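Local coordinates for protein E (Haemophilus influenzae, PDB 3ZH5) that acts as a surface adhesin that binds host epithelial cells and the host proteins vitronectin, laminin and plasminogen, at residues 7-12 against 47-52; 17-22 against 117-122; 54-59 against 96-101; 67-72 against 80-85. All blocks are in the same frame, centred on the assembly; numbering follows the deposited sequence.

Contact 1 of 4, residues 7-12 against 47-52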
loop_
_atom_site.group_PDB
_atom_site.type_symbol
_atom_site.label_atom_id
_atom_site.label_comp_id
_atom_site.label_asym_id
_atom_site.label_seq_id
_atom_site.Cartn_x
_atom_site.Cartn_y
_atom_site.Cartn_z
ATOM N N ALA A 7 -5.882 -8.603 15.561
ATOM C CA ALA A 7 -4.472 -8.668 15.953
ATOM C C ALA A 7 -3.567 -8.848 14.732
ATOM O O ALA A 7 -3.214 -9.977 14.369
ATOM C CB ALA A 7 -4.244 -9.795 16.939
ATOM N N PRO A 8 -3.200 -7.728 14.097
ATOM C CA PRO A 8 -2.319 -7.682 12.925
ATOM C C PRO A 8 -1.031 -8.456 13.154
ATOM O O PRO A 8 -0.384 -8.249 14.189
ATOM C CB PRO A 8 -2.007 -6.196 12.788
ATOM C CG PRO A 8 -3.167 -5.500 13.396
ATOM C CD PRO A 8 -3.762 -6.404 14.426
ATOM N N PRO A 9 -0.636 -9.305 12.194
ATOM C CA PRO A 9 0.541 -10.148 12.416
ATOM C C PRO A 9 1.806 -9.338 12.679
ATOM O O PRO A 9 2.010 -8.272 12.077
ATOM C CB PRO A 9 0.687 -10.938 11.117
ATOM C CG PRO A 9 -0.538 -10.597 10.259
ATOM C CD PRO A 9 -1.093 -9.322 10.789
ATOM N N THR A 10 2.630 -9.849 13.592
ATOM C CA THR A 10 3.912 -9.243 13.893
ATOM C C THR A 10 4.990 -9.808 12.998
ATOM O O THR A 10 5.907 -9.098 12.596
ATOM C CB THR A 10 4.364 -9.546 15.340
ATOM O OG1 THR A 10 3.251 -9.461 16.236
ATOM C CG2 THR A 10 5.457 -8.571 15.756
ATOM N N ASP A 11 4.896 -11.100 12.709
ATOM C CA ASP A 11 5.788 -11.716 11.733
ATOM C C ASP A 11 5.444 -11.256 10.313
ATOM O O ASP A 11 4.284 -11.304 9.899
ATOM C CB ASP A 11 5.707 -13.235 11.825
ATOM C CG ASP A 11 6.285 -13.776 13.121
ATOM O OD1 ASP A 11 7.071 -13.050 13.786
ATOM O OD2 ASP A 11 5.961 -14.937 13.463
ATOM N N VAL A 12 6.462 -10.820 9.574
ATOM C CA VAL A 12 6.271 -10.264 8.237
ATOM C C VAL A 12 6.401 -11.322 7.134
ATOM O O VAL A 12 7.410 -12.030 7.033
ATOM C CB VAL A 12 7.306 -9.148 7.987
ATOM C CG1 VAL A 12 7.082 -8.485 6.656
ATOM C CG2 VAL A 12 7.266 -8.143 9.130
ATOM N N VAL A 47 0.093 -2.345 1.279
ATOM C CA VAL A 47 -0.828 -3.291 1.911
ATOM C C VAL A 47 -0.889 -2.953 3.389
ATOM O O VAL A 47 0.145 -2.882 4.011
ATOM C CB VAL A 47 -0.363 -4.734 1.750
ATOM C CG1 VAL A 47 -1.156 -5.650 2.611
ATOM C CG2 VAL A 47 -0.522 -5.152 0.269
ATOM N N VAL A 48 -2.084 -2.718 3.912
ATOM C CA VAL A 48 -2.257 -2.362 5.332
ATOM C C VAL A 48 -3.019 -3.430 6.059
ATOM O O VAL A 48 -4.143 -3.727 5.686
ATOM C CB VAL A 48 -3.055 -1.057 5.505
ATOM C CG1 VAL A 48 -3.164 -0.697 6.953
ATOM C CG2 VAL A 48 -2.404 0.074 4.726
ATOM N N ASN A 49 -2.427 -4.006 7.110
ATOM C CA ASN A 49 -3.177 -4.897 7.975
ATOM C C ASN A 49 -3.906 -4.051 9.020
ATOM O O ASN A 49 -3.288 -3.234 9.711
ATOM C CB ASN A 49 -2.255 -5.930 8.617
ATOM C CG ASN A 49 -1.717 -6.907 7.626
ATOM O OD1 ASN A 49 -2.318 -7.125 6.574
ATOM N ND2 ASN A 49 -0.587 -7.529 7.948
ATOM N N LEU A 50 -5.221 -4.236 9.114
ATOM C CA LEU A 50 -6.088 -3.360 9.903
ATOM C C LEU A 50 -6.149 -3.714 11.378
ATOM O O LEU A 50 -5.969 -4.869 11.756
ATOM C CB LEU A 50 -7.519 -3.390 9.355
ATOM C CG LEU A 50 -7.711 -2.881 7.932
ATOM C CD1 LEU A 50 -9.135 -3.161 7.503
ATOM C CD2 LEU A 50 -7.386 -1.411 7.841
ATOM N N ASP A 51 -6.442 -2.694 12.185
ATOM C CA ASP A 51 -6.590 -2.804 13.651
ATOM C C ASP A 51 -8.031 -3.052 14.050
ATOM O O ASP A 51 -8.333 -3.417 15.181
ATOM C CB ASP A 51 -6.159 -1.496 14.301
ATOM C CG ASP A 51 -4.731 -1.532 14.772
ATOM O OD1 ASP A 51 -4.362 -2.557 15.382
ATOM O OD2 ASP A 51 -3.981 -0.555 14.525
ATOM N N LYS A 52 -8.922 -2.842 13.092
ATOM C CA LYS A 52 -10.339 -2.799 13.350
ATOM C C LYS A 52 -10.972 -3.236 12.040
ATOM O O LYS A 52 -10.538 -2.794 10.977
ATOM C CB LYS A 52 -10.735 -1.364 13.698
ATOM C CG LYS A 52 -12.151 -1.184 14.212
ATOM C CD LYS A 52 -12.488 0.299 14.387
ATOM C CE LYS A 52 -13.926 0.513 14.856
ATOM N NZ LYS A 52 -14.926 0.066 13.834
HETATM O O HOH W 1 1.006 -6.341 10.260
#
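The side-chain amide of Asn49 meets the ring of Pro9 on one side of its plane. Pro9 CD lies 3.4 Å from Asn49 ND2, above the amide and displaced beyond its nitrogen. The two side chains cross at about a right angle. The contact lays the N-terminal loop, here a Pro-Pro pair, across the end of strand 41-50 in the antiparallel sheet. Both prolines have extended, polyproline-II-like backbone angles. Pro9 packs on the Asn49 amide, while Pro8 reaches from Asn49 CB to Leu50 O and Asp51. Asn49 uses each end of its amide differently. OD1 accepts a hydrogen bond from the backbone N of Trp92. ND2 donates to a water at 3.0 Å, and this water lies 2.8 Å from Pro9 O, close enough to donate to it. Phe91 and Trp92 also touch Pro9. Pro8 sits further along, near the corner where the chain leaves the strand. Its CB is 4.2 Å from Asn49 CB. The link is a surface one, and its direct contacts are van der Waals. Pro8 CG faces two oxygens, 3.3 Å from Leu50 O and 3.7 Å from Asp51 OD1.

Contact 2 of 4, residues 17-22 against 117-122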
loop_
_atom_site.group_PDB
_atom_site.type_symbol
_atom_site.label_atom_id
_atom_site.label_comp_id
_atom_site.label_asym_id
_atom_site.label_seq_id
_atom_site.Cartn_x
_atom_site.Cartn_y
_atom_site.Cartn_z
ATOM N N ILE A 17 7.652 -5.198 2.873
ATOM C CA ILE A 17 8.585 -4.294 3.431
ATOM C C ILE A 17 7.794 -3.407 4.404
ATOM O O ILE A 17 6.881 -2.683 4.004
ATOM C CB ILE A 17 9.241 -3.427 2.388
ATOM C CG1 ILE A 17 9.903 -4.271 1.267
ATOM C CG2 ILE A 17 10.266 -2.512 3.055
ATOM C CD1 ILE A 17 10.554 -3.402 0.215
ATOM N N ARG A 18 8.146 -3.453 5.674
ATOM C CA ARG A 18 7.416 -2.686 6.677
ATOM C C ARG A 18 7.910 -1.249 6.685
ATOM O O ARG A 18 9.096 -0.980 6.543
ATOM C CB ARG A 18 7.590 -3.355 8.045
ATOM C CG ARG A 18 7.029 -2.624 9.226
ATOM C CD ARG A 18 7.354 -3.452 10.477
ATOM N NE ARG A 18 6.359 -4.491 10.693
ATOM C CZ ARG A 18 6.599 -5.674 11.239
ATOM N NH1 ARG A 18 7.824 -6.007 11.629
ATOM N NH2 ARG A 18 5.603 -6.540 11.383
ATOM N N LEU A 19 6.994 -0.296 6.803
ATOM C CA LEU A 19 7.401 1.091 6.750
ATOM C C LEU A 19 7.553 1.676 8.123
ATOM O O LEU A 19 6.975 1.208 9.097
ATOM C CB LEU A 19 6.368 1.930 5.979
ATOM C CG LEU A 19 6.257 1.374 4.559
ATOM C CD1 LEU A 19 5.355 2.187 3.677
ATOM C CD2 LEU A 19 7.666 1.246 3.932
ATOM N N VAL A 20 8.306 2.758 8.171
ATOM C CA VAL A 20 8.428 3.567 9.370
ATOM C C VAL A 20 7.083 4.242 9.700
ATOM O O VAL A 20 6.292 4.567 8.815
ATOM C CB VAL A 20 9.556 4.604 9.153
ATOM C CG1 VAL A 20 9.452 5.757 10.101
ATOM C CG2 VAL A 20 10.893 3.928 9.270
ATOM N N LYS A 21 6.814 4.395 10.989
ATOM C CA LYS A 21 5.633 5.084 11.487
ATOM C C LYS A 21 4.353 4.257 11.463
ATOM O O LYS A 21 3.361 4.654 12.062
ATOM C CB LYS A 21 5.422 6.436 10.777
ATOM C CG LYS A 21 6.450 7.505 11.165
ATOM C CD LYS A 21 6.045 8.906 10.729
ATOM C CE LYS A 21 7.089 9.945 11.150
ATOM N NZ LYS A 21 6.463 11.278 11.417
ATOM N N ASN A 22 4.326 3.134 10.754
ATOM C CA ASN A 22 3.192 2.262 10.908
ATOM C C ASN A 22 3.626 0.810 10.706
ATOM O O ASN A 22 3.815 0.370 9.568
ATOM C CB ASN A 22 2.096 2.671 9.900
ATOM C CG ASN A 22 0.822 1.867 10.075
ATOM O OD1 ASN A 22 0.802 0.871 10.803
ATOM N ND2 ASN A 22 -0.252 2.289 9.399
ATOM N N TYR A 117 6.582 8.704 2.432
ATOM C CA TYR A 117 7.885 9.185 2.029
ATOM C C TYR A 117 8.934 8.107 2.264
ATOM O O TYR A 117 9.799 7.934 1.418
ATOM C CB TYR A 117 8.236 10.429 2.818
ATOM C CG TYR A 117 9.517 11.132 2.423
ATOM C CD1 TYR A 117 10.737 10.766 2.985
ATOM C CD2 TYR A 117 9.500 12.216 1.553
ATOM C CE1 TYR A 117 11.898 11.436 2.661
ATOM C CE2 TYR A 117 10.664 12.892 1.217
ATOM C CZ TYR A 117 11.855 12.500 1.769
ATOM O OH TYR A 117 13.025 13.168 1.447
ATOM N N ASN A 118 8.856 7.385 3.397
ATOM C CA ASN A 118 9.778 6.256 3.656
ATOM C C ASN A 118 9.682 5.204 2.584
ATOM O O ASN A 118 10.709 4.620 2.141
ATOM C CB ASN A 118 9.489 5.650 5.066
ATOM C CG ASN A 118 10.442 4.497 5.460
ATOM O OD1 ASN A 118 9.973 3.399 5.810
ATOM N ND2 ASN A 118 11.769 4.755 5.454
ATOM N N ALA A 119 8.459 4.957 2.123
ATOM C CA ALA A 119 8.254 4.014 1.052
ATOM C C ALA A 119 9.005 4.472 -0.187
ATOM O O ALA A 119 9.688 3.680 -0.810
ATOM C CB ALA A 119 6.791 3.820 0.718
ATOM N N ALA A 120 8.892 5.750 -0.528
ATOM C CA ALA A 120 9.526 6.275 -1.727
ATOM C C ALA A 120 11.067 6.249 -1.622
ATOM O O ALA A 120 11.755 5.908 -2.592
ATOM C CB ALA A 120 9.025 7.657 -2.028
ATOM N N GLN A 121 11.605 6.563 -0.451
ATOM C CA GLN A 121 13.060 6.460 -0.263
ATOM C C GLN A 121 13.521 5.047 -0.503
ATOM O O GLN A 121 14.568 4.817 -1.132
ATOM C CB GLN A 121 13.458 6.874 1.171
ATOM C CG GLN A 121 13.023 8.272 1.485
ATOM C CD GLN A 121 14.180 9.252 1.518
ATOM O OE1 GLN A 121 14.743 9.535 2.590
ATOM N NE2 GLN A 121 14.532 9.795 0.346
ATOM N N ILE A 122 12.769 4.078 0.001
ATOM C CA ILE A 122 13.178 2.689 -0.152
ATOM C C ILE A 122 13.018 2.241 -1.588
ATOM O O ILE A 122 13.915 1.614 -2.155
ATOM C CB ILE A 122 12.346 1.787 0.708
ATOM C CG1 ILE A 122 12.657 2.116 2.197
ATOM C CG2 ILE A 122 12.667 0.304 0.460
ATOM C CD1 ILE A 122 11.829 1.362 3.231
#
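OD1 of Asn118 accepts a hydrogen bond from the backbone N of Val20 at 3.0 Å. The bond is nearly straight, with an angle of 173° at the hydrogen. The donor stands above the carbonyl plane of the amide, 44° out of it. Val20 also leans on this group with its side chain: CB is 3.6 Å from Asn118 OD1, and CG2 is near the same oxygen. The other end of the amide, ND2, hydrogen-bonds a glycerol, probably from the crystallisation liquor.

The contact packs helix 115-128 against strand 16-19 and the turn that follows it. Strand and helix segments run at 139° to each other, with axes 8.9 Å apart. Val20 and Lys21 are the two middle residues of a type II beta turn from Leu19 to Asn22. Val20 O adds a weak hydrogen bond with Thr115 OG1 on the same helix.

The rest of the contact is largely apolar. Leu19 divides its two methyls. CD1 meets Ala119 CB at 3.7 Å. CD2 lies 3.7 Å from Asn118 OD1 and reaches on to Ile122 CD1 at 4.2 Å. Ile17 CG2 touches the same Ile122 methyl from another side. Ile27 of the neighbouring strand adds to this packing by touching Ile17, Leu19 and Ala119. Further along the helix, Cys124 forms a disulfide with Cys75.

One side chain of the helix thus satisfies a backbone N-H of the turn. It is the one hydrogen bond between the two segments, and it depends on direction. The methyl contacts beside it do not.

Contact 3 of 4, residues 54-59 against 96-101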
loop_
_atom_site.group_PDB
_atom_site.type_symbol
_atom_site.label_atom_id
_atom_site.label_comp_id
_atom_site.label_asym_id
_atom_site.label_seq_id
_atom_site.Cartn_x
_atom_site.Cartn_y
_atom_site.Cartn_z
ATOM N N LEU A 54 -13.409 -3.642 8.874
ATOM C CA LEU A 54 -14.286 -2.772 8.101
ATOM C C LEU A 54 -15.350 -3.633 7.441
ATOM O O LEU A 54 -15.038 -4.608 6.773
ATOM C CB LEU A 54 -13.499 -1.996 7.043
ATOM C CG LEU A 54 -12.435 -1.033 7.571
ATOM C CD1 LEU A 54 -11.761 -0.307 6.407
ATOM C CD2 LEU A 54 -13.020 -0.039 8.567
ATOM N N TYR A 55 -16.609 -3.290 7.667
ATOM C CA TYR A 55 -17.713 -4.049 7.099
ATOM C C TYR A 55 -18.077 -3.459 5.752
ATOM O O TYR A 55 -18.949 -2.594 5.655
ATOM C CB TYR A 55 -18.913 -4.027 8.039
ATOM C CG TYR A 55 -18.645 -4.713 9.358
ATOM C CD1 TYR A 55 -17.969 -4.063 10.375
ATOM C CD2 TYR A 55 -19.062 -6.014 9.577
ATOM C CE1 TYR A 55 -17.720 -4.694 11.583
ATOM C CE2 TYR A 55 -18.825 -6.648 10.767
ATOM C CZ TYR A 55 -18.153 -5.988 11.768
ATOM O OH TYR A 55 -17.914 -6.634 12.956
ATOM N N VAL A 56 -17.400 -3.950 4.716
ATOM C CA VAL A 56 -17.521 -3.402 3.365
ATOM C C VAL A 56 -18.028 -4.438 2.367
ATOM O O VAL A 56 -17.915 -4.254 1.163
ATOM C CB VAL A 56 -16.159 -2.883 2.851
ATOM C CG1 VAL A 56 -15.833 -1.534 3.463
ATOM C CG2 VAL A 56 -15.042 -3.889 3.138
ATOM N N TYR A 57 -18.583 -5.529 2.873
ATOM C CA TYR A 57 -18.985 -6.634 2.033
ATOM C C TYR A 57 -20.477 -6.647 1.899
ATOM O O TYR A 57 -21.162 -5.965 2.663
ATOM C CB TYR A 57 -18.513 -7.933 2.660
ATOM C CG TYR A 57 -17.041 -8.148 2.492
ATOM C CD1 TYR A 57 -16.138 -7.569 3.374
ATOM C CD2 TYR A 57 -16.547 -8.915 1.456
ATOM C CE1 TYR A 57 -14.790 -7.752 3.227
ATOM C CE2 TYR A 57 -15.197 -9.104 1.303
ATOM C CZ TYR A 57 -14.323 -8.520 2.193
ATOM O OH TYR A 57 -12.979 -8.713 2.036
ATOM N N PRO A 58 -20.986 -7.435 0.935
ATOM C CA PRO A 58 -22.418 -7.572 0.680
ATOM C C PRO A 58 -23.123 -7.996 1.948
ATOM O O PRO A 58 -24.181 -7.473 2.285
ATOM C CB PRO A 58 -22.474 -8.701 -0.351
ATOM C CG PRO A 58 -21.197 -9.461 -0.152
ATOM C CD PRO A 58 -20.212 -8.396 0.132
ATOM N N GLU A 59 -22.510 -8.936 2.657
ATOM C CA GLU A 59 -23.079 -9.439 3.885
ATOM C C GLU A 59 -22.515 -8.660 5.060
ATOM O O GLU A 59 -21.292 -8.532 5.222
ATOM C CB GLU A 59 -22.790 -10.921 4.042
ATOM C CG GLU A 59 -23.962 -11.687 4.624
ATOM C CD GLU A 59 -23.532 -12.709 5.642
ATOM O OE1 GLU A 59 -22.327 -12.733 5.975
ATOM O OE2 GLU A 59 -24.396 -13.486 6.110
ATOM N N LEU A 96 -10.999 -13.010 0.211
ATOM C CA LEU A 96 -12.220 -12.523 -0.422
ATOM C C LEU A 96 -12.177 -11.012 -0.503
ATOM O O LEU A 96 -11.922 -10.330 0.495
ATOM C CB LEU A 96 -13.468 -12.963 0.347
ATOM C CG LEU A 96 -14.782 -12.541 -0.332
ATOM C CD1 LEU A 96 -15.023 -13.344 -1.614
ATOM C CD2 LEU A 96 -15.975 -12.672 0.607
ATOM N N ARG A 97 -12.468 -10.496 -1.692
ATOM C CA ARG A 97 -12.215 -9.104 -2.014
ATOM C C ARG A 97 -13.490 -8.267 -2.109
ATOM O O ARG A 97 -14.539 -8.757 -2.525
ATOM C CB ARG A 97 -11.500 -9.054 -3.367
ATOM C CG ARG A 97 -11.106 -7.646 -3.795
ATOM C CD ARG A 97 -10.565 -7.615 -5.197
ATOM N NE ARG A 97 -11.624 -7.816 -6.176
ATOM C CZ ARG A 97 -12.512 -6.890 -6.517
ATOM N NH1 ARG A 97 -12.460 -5.691 -5.952
ATOM N NH2 ARG A 97 -13.453 -7.162 -7.428
ATOM N N ALA A 98 -13.394 -6.991 -1.765
ATOM C CA ALA A 98 -14.487 -6.078 -2.026
ATOM C C ALA A 98 -13.892 -4.748 -2.395
ATOM O O ALA A 98 -12.713 -4.509 -2.184
ATOM C CB ALA A 98 -15.390 -5.942 -0.830
ATOM N N ALA A 99 -14.706 -3.879 -2.974
ATOM C CA ALA A 99 -14.203 -2.600 -3.422
ATOM C C ALA A 99 -15.341 -1.611 -3.543
ATOM O O ALA A 99 -16.476 -2.002 -3.794
ATOM C CB ALA A 99 -13.501 -2.759 -4.769
ATOM N N PRO A 100 -15.033 -0.320 -3.381
ATOM C CA PRO A 100 -16.008 0.755 -3.633
ATOM C C PRO A 100 -16.393 0.859 -5.104
ATOM O O PRO A 100 -15.571 0.540 -5.968
ATOM C CB PRO A 100 -15.257 2.026 -3.221
ATOM C CG PRO A 100 -13.823 1.616 -2.921
ATOM C CD PRO A 100 -13.655 0.175 -3.231
ATOM N N LYS A 101 -17.615 1.318 -5.382
ATOM C CA LYS A 101 -18.061 1.562 -6.759
ATOM C C LYS A 101 -17.165 2.600 -7.424
ATOM O O LYS A 101 -16.543 2.332 -8.454
ATOM C CB LYS A 101 -19.518 2.035 -6.782
ATOM C CG LYS A 101 -20.534 0.941 -6.460
ATOM C CD LYS A 101 -21.847 1.492 -5.877
ATOM C CE LYS A 101 -21.671 1.944 -4.423
ATOM N NZ LYS A 101 -22.967 2.184 -3.719
#
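The methyl of Ala98 sits over one face of the Tyr57 ring, in a CH-pi contact. Its CB is 4.0 Å from the ring centroid and 17° off the ring normal. This contact sets the loop after strand 53-54 against strand 97-98, a short strand paired antiparallel with 79-88 in the main sheet. Ala98 is the bump and the loop supplies the hollow. One wall is the Tyr57 ring; the other is the backbone of Val56, whose O lies 3.6 Å from Ala98 CB. The Val56 side chain touches more loosely, with CG2 at 4.5 Å from that methyl.

The ring in turn slots in beside Leu96. The two side chains run past each other in opposite directions, and Leu96 CD2 rests 3.7 Å from Tyr57 CE2. CG of Leu96 is anti to its backbone N (chi1 -177°), which brings CG itself within 3.8 Å of Tyr57 CE2. Arg62 touches both Tyr57 and Leu96. Arg97, whose CB points away from the loop, forms a salt bridge with Asp86 through NH1. The contact is at the surface, yet the tyrosine itself is buried. Its hydroxyl donates to Leu96 O, which lies in the ring plane at the edge. The modelled distance from Tyr57 OH to Leu96 O, 2.5 Å, is very short, and its exact value is doubtful.

Contact 4 of 4, residues 67-72 against 80-85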
loop_
_atom_site.group_PDB
_atom_site.type_symbol
_atom_site.label_atom_id
_atom_site.label_comp_id
_atom_site.label_asym_id
_atom_site.label_seq_id
_atom_site.Cartn_x
_atom_site.Cartn_y
_atom_site.Cartn_z
ATOM N N VAL A 67 -6.114 -4.032 3.525
ATOM C CA VAL A 67 -6.418 -3.228 2.362
ATOM C C VAL A 67 -5.221 -3.275 1.450
ATOM O O VAL A 67 -4.096 -3.198 1.896
ATOM C CB VAL A 67 -6.639 -1.773 2.769
ATOM C CG1 VAL A 67 -7.230 -0.990 1.619
ATOM C CG2 VAL A 67 -7.562 -1.727 3.962
ATOM N N ARG A 68 -5.456 -3.391 0.156
ATOM C CA ARG A 68 -4.388 -3.305 -0.809
ATOM C C ARG A 68 -4.641 -2.068 -1.667
ATOM O O ARG A 68 -5.726 -1.898 -2.220
ATOM C CB ARG A 68 -4.418 -4.588 -1.647
ATOM C CG ARG A 68 -3.336 -4.749 -2.689
ATOM C CD ARG A 68 -3.381 -6.161 -3.276
ATOM N NE ARG A 68 -2.802 -7.228 -2.445
ATOM C CZ ARG A 68 -1.504 -7.509 -2.388
ATOM N NH1 ARG A 68 -0.633 -6.783 -3.078
ATOM N NH2 ARG A 68 -1.070 -8.504 -1.648
ATOM N N GLN A 69 -3.644 -1.203 -1.798
ATOM C CA GLN A 69 -3.811 0.017 -2.571
ATOM C C GLN A 69 -2.757 0.126 -3.635
ATOM O O GLN A 69 -1.568 0.071 -3.349
ATOM C CB GLN A 69 -3.721 1.232 -1.686
ATOM C CG GLN A 69 -4.908 1.333 -0.768
ATOM C CD GLN A 69 -4.887 2.577 0.061
ATOM O OE1 GLN A 69 -3.898 2.897 0.719
ATOM N NE2 GLN A 69 -5.991 3.284 0.047
ATOM N N TYR A 70 -3.219 0.301 -4.860
ATOM C CA TYR A 70 -2.342 0.469 -6.004
ATOM C C TYR A 70 -1.803 1.871 -6.051
ATOM O O TYR A 70 -2.580 2.857 -6.150
ATOM C CB TYR A 70 -3.154 0.213 -7.249
ATOM C CG TYR A 70 -2.356 0.025 -8.537
ATOM C CD1 TYR A 70 -1.496 1.008 -9.003
ATOM C CD2 TYR A 70 -2.478 -1.134 -9.271
ATOM C CE1 TYR A 70 -0.756 0.814 -10.187
ATOM C CE2 TYR A 70 -1.752 -1.336 -10.435
ATOM C CZ TYR A 70 -0.900 -0.351 -10.896
ATOM O OH TYR A 70 -0.167 -0.593 -12.082
ATOM N N LYS A 71 -0.491 1.984 -5.987
ATOM C CA LYS A 71 0.199 3.277 -6.059
ATOM C C LYS A 71 1.070 3.398 -7.310
ATOM O O LYS A 71 1.599 2.393 -7.781
ATOM C CB LYS A 71 1.127 3.433 -4.843
ATOM C CG LYS A 71 0.418 3.241 -3.519
ATOM C CD LYS A 71 -0.569 4.382 -3.217
ATOM C CE LYS A 71 -0.901 4.366 -1.725
ATOM N NZ LYS A 71 -2.003 5.262 -1.367
ATOM N N ILE A 72 1.303 4.640 -7.751
ATOM C CA ILE A 72 2.280 4.931 -8.750
ATOM C C ILE A 72 3.128 6.049 -8.208
ATOM O O ILE A 72 2.619 7.141 -7.827
ATOM C CB ILE A 72 1.650 5.384 -10.102
ATOM C CG1 ILE A 72 0.756 4.285 -10.685
ATOM C CG2 ILE A 72 2.749 5.817 -11.057
ATOM C CD1 ILE A 72 -0.109 4.704 -11.851
ATOM N N LEU A 80 3.156 10.797 -5.868
ATOM C CA LEU A 80 2.615 9.487 -5.540
ATOM C C LEU A 80 1.142 9.547 -5.858
ATOM O O LEU A 80 0.417 10.359 -5.272
ATOM C CB LEU A 80 2.730 9.186 -4.038
ATOM C CG LEU A 80 2.338 7.743 -3.680
ATOM C CD1 LEU A 80 3.359 6.785 -4.238
ATOM C CD2 LEU A 80 2.304 7.499 -2.217
ATOM N N THR A 81 0.700 8.720 -6.803
ATOM C CA THR A 81 -0.718 8.631 -7.161
ATOM C C THR A 81 -1.376 7.417 -6.528
ATOM O O THR A 81 -0.842 6.284 -6.577
ATOM C CB THR A 81 -0.821 8.546 -8.688
ATOM O OG1 THR A 81 -0.096 9.652 -9.257
ATOM C CG2 THR A 81 -2.260 8.493 -9.159
ATOM N N GLN A 82 -2.512 7.653 -5.894
ATOM C CA GLN A 82 -3.396 6.598 -5.396
ATOM C C GLN A 82 -4.331 6.252 -6.531
ATOM O O GLN A 82 -5.084 7.124 -7.001
ATOM C CB GLN A 82 -4.182 7.072 -4.175
ATOM C CG GLN A 82 -5.402 6.229 -3.753
ATOM C CD GLN A 82 -5.149 4.798 -3.366
ATOM O OE1 GLN A 82 -4.066 4.426 -2.897
ATOM N NE2 GLN A 82 -6.183 3.979 -3.514
ATOM N N VAL A 83 -4.303 4.984 -6.949
ATOM C CA VAL A 83 -5.072 4.543 -8.124
ATOM C C VAL A 83 -6.315 3.760 -7.747
ATOM O O VAL A 83 -7.387 3.943 -8.343
ATOM C CB VAL A 83 -4.189 3.666 -9.045
ATOM C CG1 VAL A 83 -5.011 3.000 -10.143
ATOM C CG2 VAL A 83 -3.090 4.538 -9.609
ATOM N N ARG A 84 -6.185 2.848 -6.806
ATOM C CA ARG A 84 -7.355 2.071 -6.398
ATOM C C ARG A 84 -7.142 1.358 -5.085
ATOM O O ARG A 84 -5.994 1.206 -4.589
ATOM C CB ARG A 84 -7.810 1.088 -7.463
ATOM C CG ARG A 84 -7.027 -0.180 -7.537
ATOM C CD ARG A 84 -7.650 -1.205 -8.465
ATOM N NE ARG A 84 -8.788 -1.908 -7.853
ATOM C CZ ARG A 84 -10.043 -1.884 -8.303
ATOM N NH1 ARG A 84 -10.363 -1.202 -9.399
ATOM N NH2 ARG A 84 -10.996 -2.569 -7.668
ATOM N N THR A 85 -8.284 0.971 -4.511
ATOM C CA THR A 85 -8.347 0.346 -3.212
ATOM C C THR A 85 -9.204 -0.889 -3.256
ATOM O O THR A 85 -10.298 -0.874 -3.798
ATOM C CB THR A 85 -8.964 1.293 -2.178
ATOM O OG1 THR A 85 -8.110 2.430 -2.016
ATOM C CG2 THR A 85 -9.121 0.588 -0.861
HETATM O O HOH W 2 2.649 9.563 -9.599
#
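Lys71 NZ donates to Gln82 OE1 at 2.7 Å, the shortest side-chain bond between these two strands. They form the antiparallel beta hairpin 64-74 with 79-88. Both chains bend at chi2 (-69° in Lys71, 61° in Gln82), and their ends come nearer the opposite strand, where NZ meets OE1. On the same sheet face Gln69 NE2 donates to Thr85 OG1, which lies close to the amide plane, at 3.1 Å. Both of these side chains point the same way, side by side.

The backbone pairing is regular at Ile72 and Thr81, where each N hydrogen-bonds the other's O. Further along, Tyr70 faces two residues, Val83 and Arg84. Val83 N bonds Tyr70 O at 2.9 Å, and Tyr70 N bonds Arg84 O. This extra residue is a classic beta bulge. It shifts the register by one, so Lys71 pairs with Gln82 but Gln69 with Thr85.

The bulge turns Val83 toward the partner strand. Its CB is 3.8 Å from Tyr70 CD1, and its CG2 is 3.7 Å from Ile72 CD1. Beyond them Tyr70 OH hydrogen-bonds His43, and Arg84 forms a salt bridge with Asp86. A water joins Ile72 O to Thr81 OG1, which also bonds Thr107. At the far end the methyls Val67 CG1 and Thr85 CG2 are tight, 3.5 Å apart.

Contacts 2 and 4 are partly buried, 4 nearest the centre of the chain, where it pairs two long strands. Contacts 1 and 3 are surface contacts that settle loops on the same sheet. Contact 1 adjoins contact 4 through neighbouring strands, where Val48 N bonds Val67 O. It also touches contact 2, since Thr10 O takes a bond from Arg18. Contact 3 reaches contact 4 by packing, with Ala99 and Pro100 on Thr85 O. Contacts 2 and 3 do not touch and lie on opposite sides of the chain's centre. Backbone bonds dominate contact 4. Contact 2 adds one amide-to-backbone bond to methyl packing, contact 3 rests on a ring and a methyl with one hydroxyl bond, and contact 1 has packing and a water.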